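Peptide methionine sulfoxide reductase MsrA (Treponema denticola ATCC 35405, PDB 5FA9) reduces methionine sulfoxide in proteins back to methionine, probably as an oxidative-damage repair enzyme, with MsrA and MsrB activities fused in one chain. Local coordinates at residues Gly17-Gln21 / Ile153-Leu159; Thr193-Ser199 / Gly229-Pro233; Pro295-Met299 / Leu308-Lys312. The protein carries 2 engineered substitutions. The contacts are given in a common frame with arbitrary orientation. Residues are numbered along the deposited sequence.

Contact 1 (Gly17-Gln21 / Ile153-Leu159); sequences GYFRQ and IDLTLAL
Residues 17-21, running out of helix 12-19 of the MsrA domain, pack against the 3-10 segment 155-159 in the chain that follows helix 142-145; backbones come closest at Tyr-18 and Leu-155, CA to CA 5.4 Å. Gly-17 C lies 3.6 Å from Leu-155 CD2; an ideal CB on Gly-17 would sit a tight 3.3 Å from Leu-155 CD1. Tyr-18, chi1 t, reaches over the 3-10 turn: Ala-158 CB lies over one ring face, 4.0 Å from the centroid (CH-pi), while Tyr-18 CD1 is 4.1 Å from Ile-153 CG2 and Tyr-18 CE1 3.9 Å from Leu-157 CB. The Tyr-18 OH hydrogen-bonds to His-71 of helix 65-74. Gln-21, chi1 m and chi2 t, folds back so that NE2 donates to Gly-17 O (3.0 Å) and across to Leu-155 O (3.1 Å). Tyr-18 and Gln-21 thus hold that chain to the helix, while Ala-158 and Leu-159 line a pocket with DTT, probably from the crystallisation liquor. A water donates to Gln-21 O and Ala-158 O, 2.7 Å each.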
loop_
_atom_site.group_PDB
_atom_site.type_symbol
_atom_site.label_atom_id
_atom_site.label_comp_id
_atom_site.label_asym_id
_atom_site.label_seq_id
_atom_site.Cartn_x
_atom_site.Cartn_y
_atom_site.Cartn_z
ATOM N N GLY B 17 4.338 2.583 18.880
ATOM C CA GLY B 17 4.765 3.907 19.299
ATOM C C GLY B 17 6.083 4.320 18.673
ATOM O O GLY B 17 6.320 5.502 18.422
ATOM N N TYR B 18 6.943 3.340 18.422
ATOM C CA TYR B 18 8.235 3.594 17.798
ATOM C C TYR B 18 8.097 3.823 16.295
ATOM O O TYR B 18 8.501 4.864 15.778
ATOM C CB TYR B 18 9.195 2.432 18.065
ATOM C CG TYR B 18 10.591 2.653 17.522
ATOM C CD1 TYR B 18 11.561 3.286 18.286
ATOM C CD2 TYR B 18 10.938 2.223 16.247
ATOM C CE1 TYR B 18 12.838 3.491 17.794
ATOM C CE2 TYR B 18 12.210 2.423 15.747
ATOM C CZ TYR B 18 13.155 3.057 16.524
ATOM O OH TYR B 18 14.424 3.256 16.029
ATOM N N PHE B 19 7.525 2.842 15.602
ATOM C CA PHE B 19 7.477 2.857 14.143
ATOM C C PHE B 19 6.581 3.952 13.571
ATOM O O PHE B 19 6.737 4.343 12.414
ATOM C CB PHE B 19 7.019 1.493 13.617
ATOM C CG PHE B 19 8.116 0.471 13.561
ATOM C CD1 PHE B 19 8.976 0.420 12.476
ATOM C CD2 PHE B 19 8.290 -0.438 14.591
ATOM C CE1 PHE B 19 9.990 -0.517 12.420
ATOM C CE2 PHE B 19 9.301 -1.378 14.541
ATOM C CZ PHE B 19 10.153 -1.417 13.454
ATOM N N ARG B 20 5.647 4.450 14.375
ATOM C CA ARG B 20 4.762 5.520 13.926
ATOM C C ARG B 20 5.523 6.834 13.760
ATOM O O ARG B 20 5.042 7.761 13.110
ATOM C CB ARG B 20 3.597 5.704 14.901
ATOM C CG ARG B 20 3.971 6.385 16.206
ATOM C CD ARG B 20 2.807 6.368 17.187
ATOM N NE ARG B 20 1.594 6.944 16.613
ATOM C CZ ARG B 20 1.338 8.247 16.555
ATOM N NH1 ARG B 20 2.212 9.120 17.034
ATOM N NH2 ARG B 20 0.206 8.678 16.014
ATOM N N GLN B 21 6.714 6.903 14.347
ATOM C CA GLN B 21 7.530 8.112 14.300
ATOM C C GLN B 21 8.504 8.097 13.127
ATOM O O GLN B 21 9.220 9.070 12.894
ATOM C CB GLN B 21 8.305 8.284 15.605
ATOM C CG GLN B 21 7.435 8.445 16.835
ATOM C CD GLN B 21 8.251 8.652 18.093
ATOM O OE1 GLN B 21 8.781 9.738 18.330
ATOM N NE2 GLN B 21 8.363 7.607 18.904
ATOM N N ILE B 153 10.260 -0.065 25.198
ATOM C CA ILE B 153 11.078 0.637 24.217
ATOM C C ILE B 153 11.264 2.102 24.604
ATOM O O ILE B 153 10.350 2.733 25.131
ATOM C CB ILE B 153 10.448 0.563 22.805
ATOM C CG1 ILE B 153 10.029 -0.872 22.473
ATOM C CG2 ILE B 153 11.405 1.100 21.749
ATOM C CD1 ILE B 153 11.129 -1.891 22.661
ATOM N N ASP B 154 12.453 2.638 24.350
ATOM C CA ASP B 154 12.686 4.066 24.507
ATOM C C ASP B 154 12.259 4.779 23.227
ATOM O O ASP B 154 12.990 4.784 22.238
ATOM C CB ASP B 154 14.156 4.348 24.826
ATOM C CG ASP B 154 14.459 5.830 24.924
ATOM O OD1 ASP B 154 13.541 6.609 25.260
ATOM O OD2 ASP B 154 15.618 6.219 24.665
ATOM N N LEU B 155 11.069 5.372 23.252
ATOM C CA LEU B 155 10.476 5.968 22.057
ATOM C C LEU B 155 11.283 7.144 21.510
ATOM O O LEU B 155 11.131 7.517 20.347
ATOM C CB LEU B 155 9.043 6.422 22.346
ATOM C CG LEU B 155 8.041 5.322 22.702
ATOM C CD1 LEU B 155 6.637 5.898 22.802
ATOM C CD2 LEU B 155 8.092 4.193 21.682
ATOM N N THR B 156 12.136 7.726 22.346
ATOM C CA THR B 156 12.960 8.853 21.924
ATOM C C THR B 156 14.046 8.412 20.946
ATOM O O THR B 156 14.645 9.240 20.260
ATOM C CB THR B 156 13.619 9.558 23.124
ATOM O OG1 THR B 156 14.502 8.648 23.794
ATOM C CG2 THR B 156 12.561 10.047 24.101
ATOM N N LEU B 157 14.293 7.105 20.886
ATOM C CA LEU B 157 15.278 6.544 19.967
ATOM C C LEU B 157 14.881 6.767 18.511
ATOM O O LEU B 157 15.741 6.916 17.643
ATOM C CB LEU B 157 15.472 5.049 20.228
ATOM C CG LEU B 157 16.200 4.660 21.515
ATOM C CD1 LEU B 157 16.411 3.155 21.571
ATOM C CD2 LEU B 157 17.528 5.393 21.620
ATOM N N ALA B 158 13.577 6.779 18.250
ATOM C CA ALA B 158 13.059 7.012 16.905
ATOM C C ALA B 158 13.464 8.384 16.372
ATOM O O ALA B 158 13.495 8.606 15.162
ATOM C CB ALA B 158 11.545 6.865 16.891
ATOM N N LEU B 159 13.771 9.301 17.284
ATOM C CA LEU B 159 14.211 10.641 16.912
ATOM C C LEU B 159 15.719 10.771 17.098
ATOM O O LEU B 159 16.277 11.865 17.010
ATOM C CB LEU B 159 13.478 11.696 17.740
ATOM C CG LEU B 159 11.950 11.638 17.678
ATOM C CD1 LEU B 159 11.332 12.595 18.684
ATOM C CD2 LEU B 159 11.462 11.943 16.269
HETATM O O HOH W 1 11.887 8.859 13.042
#

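Contact 2 (Thr193-Ser199 / Gly229-Pro233); sequences TERPFTS and GCGWP
Two direct hydrogen bonds join irregular loops of the MsrB (SelR) domain: Phe-197 N donates to Gly-231 O (2.7 Å), and the indole NE1 of Trp-232 to Glu-194 O (2.8 Å). A water donates to Gly-231 O (2.7 Å) and Glu-194 OE2 (2.9 Å) and accepts from Ser-199 N (3.1 Å); Gly-288 N and Ala-289 N also hold the Glu-194 carboxylate. Arg-195 to Thr-198 form a type II turn, Phe-197 at phi/psi 63/15, with a very short 2.4 Å bond from Thr-198 OG1 to Arg-195 O. The CA atoms of Phe-197 and Gly-231 come closest, 4.1 Å; the Phe-197 ring, chi1 m, takes Gly-231 CA over its face, 3.4 Å from the centroid (CH-pi). Gly-231's backbone angles call for glycine, and a CB would clash with Pro-196 and Phe-197. Trp-232 (chi1 m) takes Pro-196 over one indole face, CZ2 3.6 Å from Pro-196 CG. Pro-233 bonds by backbone to Ile-286 of strand 283-286. Three of four direct-bond ends are backbone atoms, so with the water they fix both loops' paths.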
loop_
_atom_site.group_PDB
_atom_site.type_symbol
_atom_site.label_atom_id
_atom_site.label_comp_id
_atom_site.label_asym_id
_atom_site.label_seq_id
_atom_site.Cartn_x
_atom_site.Cartn_y
_atom_site.Cartn_z
ATOM N N THR B 193 26.643 24.743 -7.976
ATOM C CA THR B 193 26.234 23.590 -8.766
ATOM C C THR B 193 27.267 23.280 -9.840
ATOM O O THR B 193 27.535 24.108 -10.711
ATOM C CB THR B 193 24.861 23.813 -9.430
ATOM O OG1 THR B 193 23.852 23.936 -8.419
ATOM C CG2 THR B 193 24.513 22.649 -10.346
ATOM N N GLU B 194 27.849 22.087 -9.767
ATOM C CA GLU B 194 28.832 21.650 -10.748
ATOM C C GLU B 194 28.193 21.596 -12.132
ATOM O O GLU B 194 26.995 21.338 -12.257
ATOM C CB GLU B 194 29.399 20.283 -10.362
ATOM C CG GLU B 194 28.394 19.144 -10.472
ATOM C CD GLU B 194 28.912 17.837 -9.903
ATOM O OE1 GLU B 194 29.926 17.861 -9.174
ATOM O OE2 GLU B 194 28.299 16.784 -10.181
ATOM N N ARG B 195 28.985 21.844 -13.169
ATOM C CA ARG B 195 28.459 21.811 -14.527
ATOM C C ARG B 195 28.140 20.371 -14.912
ATOM O O ARG B 195 28.840 19.447 -14.499
ATOM C CB ARG B 195 29.437 22.439 -15.525
ATOM C CG ARG B 195 30.363 23.483 -14.922
ATOM C CD ARG B 195 31.263 24.119 -15.973
ATOM N NE ARG B 195 31.736 23.172 -16.979
ATOM C CZ ARG B 195 31.349 23.189 -18.252
ATOM N NH1 ARG B 195 30.481 24.099 -18.672
ATOM N NH2 ARG B 195 31.829 22.295 -19.103
ATOM N N PRO B 196 27.058 20.179 -15.685
ATOM C CA PRO B 196 26.572 18.858 -16.101
ATOM C C PRO B 196 27.642 17.979 -16.751
ATOM O O PRO B 196 28.515 18.492 -17.451
ATOM C CB PRO B 196 25.472 19.192 -17.110
ATOM C CG PRO B 196 24.998 20.539 -16.730
ATOM C CD PRO B 196 26.169 21.264 -16.138
ATOM N N PHE B 197 27.566 16.675 -16.491
ATOM C CA PHE B 197 28.425 15.667 -17.120
ATOM C C PHE B 197 29.910 15.828 -16.789
ATOM O O PHE B 197 30.763 15.237 -17.452
ATOM C CB PHE B 197 28.239 15.682 -18.643
ATOM C CG PHE B 197 26.811 15.524 -19.085
ATOM C CD1 PHE B 197 26.244 14.267 -19.215
ATOM C CD2 PHE B 197 26.037 16.635 -19.381
ATOM C CE1 PHE B 197 24.930 14.122 -19.624
ATOM C CE2 PHE B 197 24.724 16.496 -19.787
ATOM C CZ PHE B 197 24.170 15.238 -19.910
ATOM N N THR B 198 30.221 16.618 -15.767
ATOM C CA THR B 198 31.613 16.854 -15.390
ATOM C C THR B 198 32.076 15.932 -14.265
ATOM O O THR B 198 33.268 15.660 -14.131
ATOM C CB THR B 198 31.844 18.314 -14.955
ATOM O OG1 THR B 198 30.969 18.638 -13.868
ATOM C CG2 THR B 198 31.585 19.261 -16.116
ATOM N N SER B 199 31.134 15.456 -13.458
ATOM C CA SER B 199 31.473 14.593 -12.332
ATOM C C SER B 199 31.777 13.169 -12.779
ATOM O O SER B 199 31.150 12.648 -13.702
ATOM C CB SER B 199 30.342 14.580 -11.305
ATOM O OG SER B 199 30.652 13.718 -10.225
ATOM N N GLY B 229 20.002 11.412 -17.315
ATOM C CA GLY B 229 20.428 12.062 -18.542
ATOM C C GLY B 229 20.566 13.568 -18.420
ATOM O O GLY B 229 20.674 14.268 -19.426
ATOM N N CYS B 230 20.564 14.071 -17.189
ATOM C CA CYS B 230 20.644 15.509 -16.959
ATOM C C CYS B 230 22.056 15.955 -16.584
ATOM O O CYS B 230 22.297 17.137 -16.343
ATOM C CB CYS B 230 19.656 15.929 -15.869
ATOM S SG CYS B 230 17.920 15.662 -16.303
ATOM N N GLY B 231 22.985 15.006 -16.540
ATOM C CA GLY B 231 24.384 15.323 -16.308
ATOM C C GLY B 231 24.835 15.259 -14.860
ATOM O O GLY B 231 26.008 15.484 -14.565
ATOM N N TRP B 232 23.912 14.952 -13.955
ATOM C CA TRP B 232 24.254 14.822 -12.542
ATOM C C TRP B 232 23.900 13.440 -12.010
ATOM O O TRP B 232 22.968 12.804 -12.504
ATOM C CB TRP B 232 23.540 15.891 -11.709
ATOM C CG TRP B 232 23.949 17.293 -12.030
ATOM C CD1 TRP B 232 25.120 17.904 -11.686
ATOM C CD2 TRP B 232 23.179 18.270 -12.741
ATOM N NE1 TRP B 232 25.131 19.197 -12.151
ATOM C CE2 TRP B 232 23.952 19.446 -12.800
ATOM C CE3 TRP B 232 21.916 18.260 -13.337
ATOM C CZ2 TRP B 232 23.501 20.604 -13.431
ATOM C CZ3 TRP B 232 21.470 19.410 -13.965
ATOM C CH2 TRP B 232 22.260 20.565 -14.007
ATOM N N PRO B 233 24.660 12.963 -11.010
ATOM C CA PRO B 233 24.307 11.740 -10.283
ATOM C C PRO B 233 22.878 11.802 -9.753
ATOM O O PRO B 233 22.542 12.716 -9.002
ATOM C CB PRO B 233 25.320 11.711 -9.137
ATOM C CG PRO B 233 26.507 12.423 -9.681
ATOM C CD PRO B 233 25.968 13.497 -10.590
HETATM O O HOH W 2 28.131 16.183 -13.062
#

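Contact 3 (Pro295-Met299 / Leu308-Lys312); sequences PYDKM and LPYVK
Two short, weakly bonded helices, about 296-299 and 308-311, meet through side chains alone, with no hydrogen bond between them; their nearest CA atoms, Tyr-296 and Leu-308, are 7.3 Å apart. Tyr-296, chi1 t and chi2 82°, extends its ring between three partners: CE1 lies 3.6 Å from Leu-308 CD2, CD1 3.6 Å from Val-311 CG1, and CZ 3.5 Å from Lys-312 CD. Lys-312, chi1 m followed by two t angles, lays its extended methylenes over one ring face, with CD 3.8 Å from the centroid (CH-pi). Its chi4, m, turns the terminal amine to a salt bridge with Glu-207; NZ is 5.2 Å from the ring centroid, so cation-pi attraction is weak at most. Met-299 (m, t, p) points toward the other helix, CE 3.8 Å from Leu-308 CD2 and SD 3.8 Å from Val-311 CG2. Leu-308 (m, t) and Val-311 (t) thus each touch both Tyr-296 and Met-299. The contact lies at the junction of the MsrA and MsrB parts: the first helix follows directly on strand 291-295, Met-299 and Val-311 rest on Ile-209 of MsrB strand 208-212, while Leu-308 and Pro-309 pack on MsrA helix 104-115 and Tyr-310 on helix 65-74.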
loop_
_atom_site.group_PDB
_atom_site.type_symbol
_atom_site.label_atom_id
_atom_site.label_comp_id
_atom_site.label_asym_id
_atom_site.label_seq_id
_atom_site.Cartn_x
_atom_site.Cartn_y
_atom_site.Cartn_z
ATOM N N PRO B 295 33.331 1.641 -2.472
ATOM C CA PRO B 295 33.017 0.332 -3.060
ATOM C C PRO B 295 32.503 -0.664 -2.025
ATOM O O PRO B 295 32.929 -0.621 -0.871
ATOM C CB PRO B 295 34.361 -0.125 -3.634
ATOM C CG PRO B 295 35.122 1.133 -3.865
ATOM C CD PRO B 295 34.715 2.054 -2.756
ATOM N N TYR B 296 31.597 -1.543 -2.445
ATOM C CA TYR B 296 31.006 -2.544 -1.560
ATOM C C TYR B 296 32.066 -3.418 -0.894
ATOM O O TYR B 296 31.954 -3.756 0.284
ATOM C CB TYR B 296 30.020 -3.418 -2.341
ATOM C CG TYR B 296 29.300 -4.449 -1.499
ATOM C CD1 TYR B 296 28.179 -4.105 -0.756
ATOM C CD2 TYR B 296 29.736 -5.768 -1.455
ATOM C CE1 TYR B 296 27.516 -5.042 0.012
ATOM C CE2 TYR B 296 29.079 -6.712 -0.689
ATOM C CZ TYR B 296 27.970 -6.344 0.042
ATOM O OH TYR B 296 27.310 -7.278 0.806
ATOM N N ASP B 297 33.091 -3.780 -1.659
ATOM C CA ASP B 297 34.170 -4.627 -1.164
ATOM C C ASP B 297 34.964 -3.967 -0.040
ATOM O O ASP B 297 35.516 -4.650 0.823
ATOM C CB ASP B 297 35.116 -5.004 -2.307
ATOM C CG ASP B 297 34.468 -5.923 -3.322
ATOM O OD1 ASP B 297 33.386 -6.471 -3.025
ATOM O OD2 ASP B 297 35.042 -6.097 -4.418
ATOM N N LYS B 298 35.017 -2.639 -0.054
ATOM C CA LYS B 298 35.818 -1.898 0.916
ATOM C C LYS B 298 34.972 -1.276 2.024
ATOM O O LYS B 298 35.504 -0.647 2.939
ATOM C CB LYS B 298 36.618 -0.806 0.202
ATOM C CG LYS B 298 37.316 -1.284 -1.062
ATOM C CD LYS B 298 38.506 -0.409 -1.412
ATOM C CE LYS B 298 39.183 -0.891 -2.686
ATOM N NZ LYS B 298 38.210 -1.050 -3.806
ATOM N N MET B 299 33.657 -1.452 1.937
ATOM C CA MET B 299 32.735 -0.872 2.909
ATOM C C MET B 299 32.983 -1.375 4.328
ATOM O O MET B 299 33.037 -0.586 5.272
ATOM C CB MET B 299 31.286 -1.160 2.506
ATOM C CG MET B 299 30.736 -0.217 1.450
ATOM S SD MET B 299 29.005 -0.539 1.061
ATOM C CE MET B 299 28.251 -0.321 2.670
ATOM N N LEU B 308 25.715 -2.448 4.472
ATOM C CA LEU B 308 25.773 -3.444 3.401
ATOM C C LEU B 308 24.407 -3.830 2.803
ATOM O O LEU B 308 24.292 -3.936 1.582
ATOM C CB LEU B 308 26.490 -4.707 3.896
ATOM C CG LEU B 308 27.948 -4.549 4.335
ATOM C CD1 LEU B 308 28.506 -5.875 4.830
ATOM C CD2 LEU B 308 28.800 -3.996 3.203
ATOM N N PRO B 309 23.370 -4.044 3.643
ATOM C CA PRO B 309 22.088 -4.440 3.040
ATOM C C PRO B 309 21.461 -3.385 2.127
ATOM O O PRO B 309 20.629 -3.732 1.290
ATOM C CB PRO B 309 21.193 -4.684 4.259
ATOM C CG PRO B 309 22.133 -5.026 5.349
ATOM C CD PRO B 309 23.318 -4.145 5.114
ATOM N N TYR B 310 21.848 -2.122 2.281
ATOM C CA TYR B 310 21.314 -1.063 1.430
ATOM C C TYR B 310 21.879 -1.162 0.016
ATOM O O TYR B 310 21.290 -0.648 -0.935
ATOM C CB TYR B 310 21.610 0.313 2.027
ATOM C CG TYR B 310 20.919 0.560 3.349
ATOM C CD1 TYR B 310 19.542 0.741 3.411
ATOM C CD2 TYR B 310 21.640 0.613 4.534
ATOM C CE1 TYR B 310 18.904 0.964 4.615
ATOM C CE2 TYR B 310 21.010 0.838 5.745
ATOM C CZ TYR B 310 19.643 1.013 5.779
ATOM O OH TYR B 310 19.013 1.235 6.983
ATOM N N VAL B 311 23.021 -1.828 -0.115
ATOM C CA VAL B 311 23.626 -2.064 -1.420
ATOM C C VAL B 311 23.155 -3.400 -1.983
ATOM O O VAL B 311 22.759 -3.491 -3.145
ATOM C CB VAL B 311 25.163 -2.054 -1.347
ATOM C CG1 VAL B 311 25.762 -2.235 -2.735
ATOM C CG2 VAL B 311 25.654 -0.762 -0.717
ATOM N N LYS B 312 23.204 -4.434 -1.150
ATOM C CA LYS B 312 22.769 -5.768 -1.549
ATOM C C LYS B 312 21.718 -6.313 -0.587
ATOM O O LYS B 312 22.051 -7.018 0.366
ATOM C CB LYS B 312 23.960 -6.726 -1.614
ATOM C CG LYS B 312 24.978 -6.395 -2.691
ATOM C CD LYS B 312 26.110 -7.410 -2.694
ATOM C CE LYS B 312 27.136 -7.097 -3.770
ATOM N NZ LYS B 312 26.637 -7.456 -5.125
#

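In the fold
The three contacts follow one another along the chain; their segments lie on no common helix or strand, though contacts 1 and 3 both border helix 65-74. Contact 1 belongs to the MsrA part, contact 2 to the MsrB part, and their centres lie about 38 Å apart on opposite sides of the chain's centre. Contact 3 is the most buried; it has no hydrogen bond between its segments and rests on side-chain packing, with a CH-pi contact from Lys-312. Its segment 308-312 touches helices of the MsrA part as well as strand 208-212, thereby bridging the two halves. Contacts 1 and 2, partly buried, combine CH-pi packing with direct and water-mediated hydrogen bonds, but contact 2 joins irregular loops farther from the chain's centre.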